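Long-range contacts in AceL NrdHF-1-1 Intein (Metagenome, PDB 6ZGQ), which is a naturally split class 3 intein that carries out protein splicing, here in a linked form made splice-inactive: residues A[70-76]-A[87-91]; A[49-55]-A[129-135]; A[35-40]-A[79-85]. All coordinates share one frame; numbering follows the deposited sequence. Where two conformers were deposited one is given.

Contact 1: residues A[70-76]-A[87-91]; sequences VSPNHRM and CLAKD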
loop_
_atom_site.group_PDB
_atom_site.type_symbol
_atom_site.label_atom_id
_atom_site.label_comp_id
_atom_site.label_asym_id
_atom_site.label_seq_id
_atom_site.Cartn_x
_atom_site.Cartn_y
_atom_site.Cartn_z
ATOM N N VAL A 70 1.338 -6.057 -5.319
ATOM C CA VAL A 70 0.268 -6.500 -4.423
ATOM C C VAL A 70 -0.408 -7.776 -4.966
ATOM O O VAL A 70 -0.286 -8.078 -6.166
ATOM C CB VAL A 70 -0.749 -5.343 -4.224
ATOM C CG1 VAL A 70 -0.026 -4.043 -3.879
ATOM C CG2 VAL A 70 -1.616 -5.133 -5.460
ATOM N N SER A 71 -1.088 -8.512 -4.080
ATOM C CA SER A 71 -1.903 -9.681 -4.453
ATOM C C SER A 71 -3.171 -9.219 -5.181
ATOM O O SER A 71 -3.571 -8.068 -5.045
ATOM C CB SER A 71 -2.270 -10.493 -3.209
ATOM O OG SER A 71 -1.105 -10.893 -2.513
ATOM N N PRO A 72 -3.811 -10.109 -5.964
ATOM C CA PRO A 72 -5.046 -9.753 -6.677
ATOM C C PRO A 72 -6.142 -9.070 -5.834
ATOM O O PRO A 72 -6.772 -8.136 -6.335
ATOM C CB PRO A 72 -5.545 -11.102 -7.201
ATOM C CG PRO A 72 -4.298 -11.904 -7.386
ATOM C CD PRO A 72 -3.389 -11.490 -6.261
ATOM N N ASN A 73 -6.329 -9.517 -4.584
ATOM C CA ASN A 73 -7.416 -9.041 -3.700
ATOM C C ASN A 73 -6.920 -8.040 -2.660
ATOM O O ASN A 73 -7.651 -7.753 -1.709
ATOM C CB ASN A 73 -8.124 -10.202 -2.983
ATOM C CG ASN A 73 -8.756 -11.181 -3.947
ATOM O OD1 ASN A 73 -9.388 -10.784 -4.924
ATOM N ND2 ASN A 73 -8.590 -12.463 -3.681
ATOM N N HIS A 74 -5.697 -7.527 -2.836
ATOM C CA HIS A 74 -5.161 -6.435 -2.009
ATOM C C HIS A 74 -5.994 -5.169 -2.231
ATOM O O HIS A 74 -6.384 -4.889 -3.373
ATOM C CB HIS A 74 -3.701 -6.144 -2.333
ATOM C CG HIS A 74 -3.129 -5.069 -1.477
ATOM N ND1 HIS A 74 -2.872 -5.259 -0.139
ATOM C CD2 HIS A 74 -2.804 -3.786 -1.751
ATOM C CE1 HIS A 74 -2.387 -4.144 0.371
ATOM N NE2 HIS A 74 -2.346 -3.230 -0.583
ATOM N N ARG A 75 -6.268 -4.432 -1.150
ATOM C CA ARG A 75 -7.066 -3.204 -1.200
ATOM C C ARG A 75 -6.170 -2.051 -1.672
ATOM O O ARG A 75 -5.178 -1.724 -1.000
ATOM C CB ARG A 75 -7.701 -2.919 0.171
ATOM C CG ARG A 75 -8.784 -3.926 0.555
ATOM C CD ARG A 75 -9.171 -3.847 2.021
ATOM N NE ARG A 75 -9.752 -2.544 2.371
ATOM C CZ ARG A 75 -9.163 -1.597 3.109
ATOM N NH1 ARG A 75 -7.952 -1.767 3.620
ATOM N NH2 ARG A 75 -9.798 -0.457 3.346
ATOM N N MET A 76 -6.477 -1.497 -2.852
ATOM C CA MET A 76 -5.826 -0.284 -3.358
ATOM C C MET A 76 -6.609 0.906 -2.818
ATOM O O MET A 76 -7.844 0.844 -2.780
ATOM C CB MET A 76 -5.794 -0.269 -4.888
ATOM C CG MET A 76 -5.022 -1.435 -5.486
ATOM S SD MET A 76 -3.329 -1.513 -4.874
ATOM C CE MET A 76 -2.611 -0.107 -5.722
ATOM N N CYS A 87 -10.553 -0.247 -3.534
ATOM C CA CYS A 87 -10.890 -1.174 -4.634
ATOM C C CYS A 87 -9.850 -2.302 -4.644
ATOM O O CYS A 87 -8.663 -2.019 -4.436
ATOM C CB CYS A 87 -10.868 -0.444 -5.984
ATOM S SG CYS A 87 -11.424 -1.425 -7.398
ATOM N N LEU A 88 -10.287 -3.551 -4.857
ATOM C CA LEU A 88 -9.371 -4.691 -4.998
ATOM C C LEU A 88 -8.491 -4.447 -6.231
ATOM O O LEU A 88 -8.988 -3.914 -7.228
ATOM C CB LEU A 88 -10.174 -5.988 -5.124
ATOM C CG LEU A 88 -11.116 -6.319 -3.958
ATOM C CD1 LEU A 88 -11.625 -7.748 -4.078
ATOM C CD2 LEU A 88 -10.426 -6.119 -2.620
ATOM N N ALA A 89 -7.201 -4.786 -6.120
ATOM C CA ALA A 89 -6.190 -4.585 -7.170
ATOM C C ALA A 89 -6.655 -5.129 -8.528
ATOM O O ALA A 89 -6.553 -4.426 -9.532
ATOM C CB ALA A 89 -4.874 -5.228 -6.751
ATOM N N LYS A 90 -7.186 -6.356 -8.545
ATOM C CA LYS A 90 -7.653 -7.003 -9.783
ATOM C C LYS A 90 -8.844 -6.273 -10.428
ATOM O O LYS A 90 -9.078 -6.454 -11.630
ATOM C CB LYS A 90 -8.016 -8.475 -9.522
ATOM C CG LYS A 90 -9.238 -8.683 -8.635
ATOM C CD LYS A 90 -9.466 -10.150 -8.324
ATOM C CE LYS A 90 -10.842 -10.387 -7.726
ATOM N NZ LYS A 90 -10.874 -11.635 -6.921
ATOM N N ASP A 91 -9.577 -5.470 -9.640
ATOM C CA ASP A 91 -10.779 -4.748 -10.094
ATOM C C ASP A 91 -10.488 -3.290 -10.475
ATOM O O ASP A 91 -11.323 -2.682 -11.144
ATOM C CB ASP A 91 -11.885 -4.792 -9.022
ATOM C CG ASP A 91 -12.404 -6.196 -8.782
ATOM O OD1 ASP A 91 -12.557 -6.945 -9.768
ATOM O OD2 ASP A 91 -12.638 -6.552 -7.611
#
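M76 and C87 form an antiparallel hydrogen-bonded pair between strands 75-80 and 83-88. M76 N reaches C87 O at 2.7 Å and C87 N returns to M76 O at 3.0 Å. R75 and L88 make the next, non-hydrogen-bonded pair. Beyond it both chains leave the strands, yet A89 N still bonds to H74 O at 2.9 Å, with a C=O...N angle of 169°. K90 N then meets P72 O, also at 2.9 Å, in the plane of the carbonyl, so the type I turn S71-H74 is tied down through its carbonyls.

One polar side-chain bond is added beside the turn. K90 NZ lies 2.6 Å from N73 OD1, on a lone pair in the amide plane. CG of K90 takes the position between N and C (chi1 68°), which lays its base along P72 O, and the extended chain then carries NZ to the amide. The other end of that amide, ND2, is held by D5.

Apolar contact centres on A89, whose CB fits against V70 CG2 at 3.5 Å and faces M76 CG at 4.0 Å. M76 then bends away toward F61 and F66. On the other side of the strand pair L88 CD2 lies 3.3 Å from N73 O.

The H74 ring takes no part across the contact; its place in the S-P-N-H sequence is consistent with the block B histidine of inteins. The chemistry implies that bonds on the P72 and H74 carbonyls hold the turn carrying this histidine, while its imidazole is bonded to E6 near the N terminus and to T153 in strand 150-154.

Contact 2: residues A[49-55]-A[129-135]; sequences KTQKVIR and TEFHALS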
loop_
_atom_site.group_PDB
_atom_site.type_symbol
_atom_site.label_atom_id
_atom_site.label_comp_id
_atom_site.label_asym_id
_atom_site.label_seq_id
_atom_site.Cartn_x
_atom_site.Cartn_y
_atom_site.Cartn_z
ATOM N N LYS A 49 -3.024 -7.310 13.412
ATOM C CA LYS A 49 -2.621 -8.625 12.889
ATOM C C LYS A 49 -1.636 -8.492 11.726
ATOM O O LYS A 49 -1.673 -7.485 11.004
ATOM C CB LYS A 49 -3.837 -9.483 12.497
ATOM C CG LYS A 49 -4.777 -8.872 11.471
ATOM C CD LYS A 49 -5.754 -9.891 10.894
ATOM C CE LYS A 49 -6.822 -10.316 11.897
ATOM N NZ LYS A 49 -7.777 -9.219 12.233
ATOM N N THR A 50 -0.745 -9.489 11.608
ATOM C CA THR A 50 0.167 -9.678 10.469
ATOM C C THR A 50 -0.190 -11.032 9.833
ATOM O O THR A 50 -0.628 -11.931 10.562
ATOM C CB THR A 50 1.639 -9.698 10.917
ATOM O OG1 THR A 50 1.850 -10.838 11.750
ATOM C CG2 THR A 50 2.007 -8.437 11.691
ATOM N N GLN A 51 -0.054 -11.140 8.506
ATOM C CA GLN A 51 -0.422 -12.347 7.747
ATOM C C GLN A 51 0.750 -12.716 6.830
ATOM O O GLN A 51 1.406 -11.815 6.281
ATOM C CB GLN A 51 -1.722 -12.135 6.940
ATOM C CG GLN A 51 -1.522 -11.987 5.430
ATOM C CD GLN A 51 -2.796 -12.095 4.604
ATOM O OE1 GLN A 51 -2.736 -12.441 3.422
ATOM N NE2 GLN A 51 -3.945 -11.804 5.205
ATOM N N LYS A 52 1.005 -14.021 6.699
ATOM C CA LYS A 52 1.994 -14.585 5.778
ATOM C C LYS A 52 1.252 -15.571 4.865
ATOM O O LYS A 52 0.586 -16.487 5.367
ATOM C CB LYS A 52 3.104 -15.296 6.569
ATOM C CG LYS A 52 4.333 -15.697 5.761
ATOM C CD LYS A 52 5.147 -16.784 6.444
ATOM C CE LYS A 52 5.595 -16.387 7.841
ATOM N NZ LYS A 52 6.092 -17.571 8.589
ATOM N N VAL A 53 1.326 -15.344 3.551
ATOM C CA VAL A 53 0.700 -16.215 2.539
ATOM C C VAL A 53 1.705 -16.397 1.395
ATOM O O VAL A 53 2.539 -15.511 1.193
ATOM C CB VAL A 53 -0.643 -15.613 2.040
ATOM C CG1 VAL A 53 -0.420 -14.552 0.969
ATOM C CG2 VAL A 53 -1.595 -16.698 1.545
ATOM N N ILE A 54 1.630 -17.529 0.687
ATOM C CA ILE A 54 2.500 -17.843 -0.460
ATOM C C ILE A 54 1.618 -17.951 -1.711
ATOM O O ILE A 54 0.749 -18.829 -1.751
ATOM C CB ILE A 54 3.275 -19.159 -0.193
ATOM C CG1 ILE A 54 4.320 -18.933 0.912
ATOM C CG2 ILE A 54 3.939 -19.688 -1.463
ATOM C CD1 ILE A 54 4.393 -20.053 1.921
ATOM N N ARG A 55 1.810 -17.044 -2.684
ATOM C CA ARG A 55 1.036 -17.012 -3.951
ATOM C C ARG A 55 1.985 -16.879 -5.143
ATOM O O ARG A 55 3.184 -16.665 -4.934
ATOM C CB ARG A 55 0.040 -15.840 -3.981
ATOM C CG ARG A 55 -0.685 -15.552 -2.674
ATOM C CD ARG A 55 -1.307 -16.777 -2.023
ATOM N NE ARG A 55 -2.652 -17.090 -2.475
ATOM C CZ ARG A 55 -3.409 -18.048 -1.941
ATOM N NH1 ARG A 55 -2.951 -18.788 -0.933
ATOM N NH2 ARG A 55 -4.630 -18.271 -2.413
ATOM N N THR A 129 6.021 -17.197 -4.098
ATOM C CA THR A 129 6.792 -16.384 -3.144
ATOM C C THR A 129 5.862 -15.852 -2.048
ATOM O O THR A 129 4.637 -15.877 -2.232
ATOM C CB THR A 129 7.555 -15.235 -3.838
ATOM O OG1 THR A 129 8.512 -14.709 -2.923
ATOM C CG2 THR A 129 6.627 -14.105 -4.320
ATOM N N GLU A 130 6.440 -15.402 -0.930
ATOM C CA GLU A 130 5.659 -14.958 0.236
ATOM C C GLU A 130 5.124 -13.553 -0.021
ATOM O O GLU A 130 5.836 -12.731 -0.613
ATOM C CB GLU A 130 6.443 -15.027 1.565
ATOM C CG GLU A 130 7.955 -15.099 1.462
ATOM C CD GLU A 130 8.601 -15.315 2.812
ATOM O OE1 GLU A 130 8.494 -14.418 3.673
ATOM O OE2 GLU A 130 9.215 -16.384 3.013
ATOM N N PHE A 131 3.854 -13.340 0.350
ATOM C CA PHE A 131 3.214 -12.014 0.469
ATOM C C PHE A 131 2.808 -11.827 1.944
ATOM O O PHE A 131 2.437 -12.804 2.617
ATOM C CB PHE A 131 1.956 -11.880 -0.410
ATOM C CG PHE A 131 2.192 -11.989 -1.897
ATOM C CD1 PHE A 131 2.536 -13.198 -2.475
ATOM C CD2 PHE A 131 2.011 -10.891 -2.729
ATOM C CE1 PHE A 131 2.738 -13.304 -3.839
ATOM C CE2 PHE A 131 2.204 -11.000 -4.099
ATOM C CZ PHE A 131 2.567 -12.209 -4.653
ATOM N N HIS A 132 2.883 -10.585 2.425
ATOM C CA HIS A 132 2.591 -10.234 3.813
ATOM C C HIS A 132 1.525 -9.117 3.831
ATOM O O HIS A 132 1.407 -8.365 2.843
ATOM C CB HIS A 132 3.886 -9.807 4.521
ATOM C CG HIS A 132 4.917 -10.886 4.597
ATOM N ND1 HIS A 132 5.074 -11.681 5.710
ATOM C CD2 HIS A 132 5.845 -11.300 3.703
ATOM C CE1 HIS A 132 6.047 -12.549 5.496
ATOM N NE2 HIS A 132 6.532 -12.340 4.283
ATOM N N ALA A 133 0.745 -9.064 4.918
ATOM C CA ALA A 133 -0.328 -8.074 5.132
ATOM C C ALA A 133 -0.378 -7.638 6.597
ATOM O O ALA A 133 -0.010 -8.423 7.467
ATOM C CB ALA A 133 -1.678 -8.653 4.725
ATOM N N LEU A 134 -0.821 -6.398 6.842
ATOM C CA LEU A 134 -1.072 -5.843 8.184
ATOM C C LEU A 134 -2.516 -5.343 8.283
ATOM O O LEU A 134 -3.074 -4.906 7.274
ATOM C CB LEU A 134 -0.144 -4.650 8.449
ATOM C CG LEU A 134 1.336 -4.833 8.131
ATOM C CD1 LEU A 134 2.084 -3.526 8.372
ATOM C CD2 LEU A 134 1.920 -5.954 8.968
ATOM N N SER A 135 -3.096 -5.425 9.483
ATOM C CA SER A 135 -4.328 -4.713 9.843
ATOM C C SER A 135 -3.950 -3.562 10.779
ATOM O O SER A 135 -3.204 -3.782 11.742
ATOM C CB SER A 135 -5.323 -5.664 10.508
ATOM O OG SER A 135 -5.568 -6.779 9.658
HETATM O O HOH W 1 3.810 -11.368 8.047
#
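An antiparallel strand pair at the border of a three-stranded sheet joins residues 49-55, an outermost strand, to 129-135, which runs between it and strand 8-9. The two directions differ by 144°. Q51 and A133, V53 and F131, and R55 and T129 each exchange two backbone bonds; V53 N to F131 O is 2.9 Å and F131 N to V53 O 2.7 Å.

On the face bearing Q51, V53 and R55, the Q51 chain passes over A133, CG to CB 3.4 Å. A133 is probably one of the engineered alanines. With CG opposite the carbonyl carbon and beside the backbone N (chi1 -63°), the F131 ring reaches back along the sheet to R55, whose CB lies 3.7 Å from CE1, with R55 O at the ring edge; the guanidinium plane stands 83° to the ring. A7 and S71 also pack against F131, S71 at the CD2 side.

On the face bearing K52 and H132, these two side chains lie side by side, K52 CG 3.6 Å from H132 CE1. Both imidazole nitrogens have in-plane partners: NE2 donates to E130 OE1 at 2.9 Å, and ND1 meets a water at 2.7 Å. That water donates to Q51 O at 3.0 Å, the carbonyl that also accepts from A133 N. Ring rotation is thereby fixed from both sides. Long, twisted antiparallel pairs of this kind, joining segments distant in sequence, build the all-beta Hint fold of inteins.

Contact 3: residues A[35-40]-A[79-85]; sequences FDMNTK and EQGGEIK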
loop_
_atom_site.group_PDB
_atom_site.type_symbol
_atom_site.label_atom_id
_atom_site.label_comp_id
_atom_site.label_asym_id
_atom_site.label_seq_id
_atom_site.Cartn_x
_atom_site.Cartn_y
_atom_site.Cartn_z
ATOM N N PHE A 35 -2.706 5.743 7.749
ATOM C CA PHE A 35 -3.480 6.843 7.160
ATOM C C PHE A 35 -4.960 6.510 7.399
ATOM O O PHE A 35 -5.439 5.459 6.949
ATOM C CB PHE A 35 -3.151 6.957 5.665
ATOM C CG PHE A 35 -3.877 8.060 4.933
ATOM C CD1 PHE A 35 -3.525 9.389 5.113
ATOM C CD2 PHE A 35 -4.883 7.758 4.024
ATOM C CE1 PHE A 35 -4.173 10.397 4.417
ATOM C CE2 PHE A 35 -5.538 8.760 3.329
ATOM C CZ PHE A 35 -5.186 10.082 3.529
ATOM N N ASP A 36 -5.658 7.374 8.142
ATOM C CA ASP A 36 -7.074 7.151 8.475
ATOM C C ASP A 36 -7.918 7.561 7.262
ATOM O O ASP A 36 -7.847 8.717 6.834
ATOM C CB ASP A 36 -7.471 7.926 9.733
ATOM C CG ASP A 36 -8.889 7.634 10.160
ATOM O OD1 ASP A 36 -9.812 8.198 9.539
ATOM O OD2 ASP A 36 -9.071 6.817 11.085
ATOM N N MET A 37 -8.670 6.605 6.699
ATOM C CA MET A 37 -9.446 6.813 5.465
ATOM C C MET A 37 -10.590 7.808 5.676
ATOM O O MET A 37 -10.972 8.500 4.728
ATOM C CB MET A 37 -10.009 5.488 4.940
ATOM C CG MET A 37 -8.965 4.566 4.339
ATOM S SD MET A 37 -9.686 2.976 3.908
ATOM C CE MET A 37 -10.592 3.407 2.423
ATOM N N ASN A 38 -11.122 7.870 6.905
ATOM C CA ASN A 38 -12.254 8.749 7.254
ATOM C C ASN A 38 -11.804 10.201 7.492
ATOM O O ASN A 38 -12.522 11.126 7.087
ATOM C CB ASN A 38 -13.019 8.221 8.482
ATOM C CG ASN A 38 -13.643 6.853 8.247
ATOM O OD1 ASN A 38 -14.074 6.535 7.139
ATOM N ND2 ASN A 38 -13.702 6.041 9.297
ATOM N N THR A 39 -10.631 10.385 8.120
ATOM C CA THR A 39 -10.147 11.705 8.571
ATOM C C THR A 39 -8.991 12.261 7.715
ATOM O O THR A 39 -8.747 13.467 7.762
ATOM C CB THR A 39 -9.700 11.665 10.053
ATOM O OG1 THR A 39 -8.523 10.864 10.176
ATOM C CG2 THR A 39 -10.794 11.102 10.964
ATOM N N LYS A 40 -8.307 11.392 6.952
ATOM C CA LYS A 40 -7.119 11.731 6.129
ATOM C C LYS A 40 -5.919 12.143 6.986
ATOM O O LYS A 40 -4.995 12.779 6.465
ATOM C CB LYS A 40 -7.409 12.854 5.116
ATOM C CG LYS A 40 -8.356 12.498 3.980
ATOM C CD LYS A 40 -8.614 13.717 3.105
ATOM C CE LYS A 40 -9.296 13.364 1.794
ATOM N NZ LYS A 40 -9.494 14.577 0.956
ATOM N N GLU A 79 -7.944 8.494 -3.816
ATOM C CA GLU A 79 -8.876 9.603 -3.583
ATOM C C GLU A 79 -9.697 9.799 -4.860
ATOM O O GLU A 79 -9.140 9.686 -5.965
ATOM C CB GLU A 79 -8.122 10.895 -3.220
ATOM C CG GLU A 79 -9.053 12.005 -2.745
ATOM C CD GLU A 79 -8.359 13.289 -2.330
ATOM O OE1 GLU A 79 -7.110 13.331 -2.277
ATOM O OE2 GLU A 79 -9.086 14.269 -2.049
ATOM N N GLN A 80 -11.004 10.021 -4.693
ATOM C CA GLN A 80 -11.925 10.428 -5.770
ATOM C C GLN A 80 -12.928 11.426 -5.169
ATOM O O GLN A 80 -13.518 11.143 -4.111
ATOM C CB GLN A 80 -12.631 9.210 -6.361
ATOM C CG GLN A 80 -13.593 9.538 -7.490
ATOM C CD GLN A 80 -14.316 8.311 -7.990
ATOM O OE1 GLN A 80 -14.487 7.335 -7.261
ATOM N NE2 GLN A 80 -14.751 8.353 -9.242
ATOM N N GLY A 81 -13.115 12.571 -5.836
ATOM C CA GLY A 81 -13.754 13.744 -5.222
ATOM C C GLY A 81 -12.933 14.149 -4.005
ATOM O O GLY A 81 -11.703 14.246 -4.104
ATOM N N GLY A 82 -13.602 14.338 -2.864
ATOM C CA GLY A 82 -12.942 14.656 -1.591
ATOM C C GLY A 82 -12.799 13.464 -0.654
ATOM O O GLY A 82 -12.313 13.640 0.468
ATOM N N GLU A 83 -13.192 12.270 -1.123
ATOM C CA GLU A 83 -13.339 11.056 -0.292
ATOM C C GLU A 83 -12.205 10.066 -0.582
ATOM O O GLU A 83 -11.734 10.021 -1.716
ATOM C CB GLU A 83 -14.694 10.389 -0.574
ATOM C CG GLU A 83 -15.891 11.259 -0.199
ATOM C CD GLU A 83 -17.148 10.464 0.112
ATOM O OE1 GLU A 83 -18.217 10.806 -0.435
ATOM O OE2 GLU A 83 -17.077 9.506 0.911
ATOM N N ILE A 84 -11.772 9.315 0.443
ATOM C CA ILE A 84 -10.801 8.211 0.308
ATOM C C ILE A 84 -11.591 6.911 0.100
ATOM O O ILE A 84 -12.431 6.562 0.951
ATOM C CB ILE A 84 -9.883 8.088 1.552
ATOM C CG1 ILE A 84 -9.124 9.399 1.822
ATOM C CG2 ILE A 84 -8.909 6.927 1.398
ATOM C CD1 ILE A 84 -8.156 9.825 0.731
ATOM N N LYS A 85 -11.310 6.237 -1.028
ATOM C CA LYS A 85 -12.019 5.039 -1.518
ATOM C C LYS A 85 -11.045 3.858 -1.565
ATOM O O LYS A 85 -9.823 4.074 -1.596
ATOM C CB LYS A 85 -12.562 5.274 -2.944
ATOM C CG LYS A 85 -13.389 6.542 -3.149
ATOM C CD LYS A 85 -14.861 6.367 -2.803
ATOM C CE LYS A 85 -15.698 7.528 -3.318
ATOM N NZ LYS A 85 -16.127 7.348 -4.731
HETATM O O HOH W 2 -12.958 9.874 2.886
#
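The F35 ring presents its edge to I84, with CD1 of the isoleucine lying near the ring plane 3.8 Å from F35 CE2; the two side chains approach from opposite directions. The same phenylalanine meets the ring of F42, the planes inclined at about 50°, and touches I101. The E79 carboxylate is approached from above: K40 NZ sits 3.0 Å from OE2 and 66° out of the carboxylate plane, while OE1 is paired with R112. The peptide carbonyl of G82 also receives K40 NZ from above its plane, again at 3.0 Å.

I84 is the apolar centre of the contact and is enclosed by three residues of the 35-40 loop. Its CG2 branch crosses M37 near CG at 3.8 Å, and its CG1 branch runs against K40, CG1 to CG 3.9 Å. With CG1 beside the backbone N and CD1 folded back (chi2 -63°), the isoleucine reaches F35 and the lysine stem together. M37 O lies close over I84 CB, at 3.4 Å. A water bridges the backbones here, donating to M37 O at 3.0 Å and accepting from I84 N at 2.8 Å.

The loop itself is shaped by an Asx motif, D36 OD1 accepting from T39 N, and by the backbone bond from K40 N to D36 O. K40 then extends fully toward the hairpin, whose type II' turn runs from Q80 to E83.

One ammonium group thus grips both a strand carboxylate and a turn carbonyl, and R112 on the other oxygen probably helps balance and position E79. Together with the apolar packing around I84, this pins the hairpin end to the 35-40 loop by complementary polar and apolar chemistry.

Overall arrangement
From the N terminus, the loop 35-40 comes first and waits for the hairpin at 79-85, where contact 3 closes. Strand 49-55 opens a longer loop that contact 2 closes only at 129-135. Contact 1, joining 70-76 to 87-91, falls entirely within that longer span but crosses contact 3, as contact 2 does. Contacts 1 and 3 share the 75-80/83-88 hairpin, one at its base and one near its turn, and meet where R75 NH2 packs on M37 SD. Contacts 1 and 2 touch through S71 and F131. Contacts 2 and 3, centres about 25 Å apart, lie on opposite sides of the chain's centre, with contact 1 linking them.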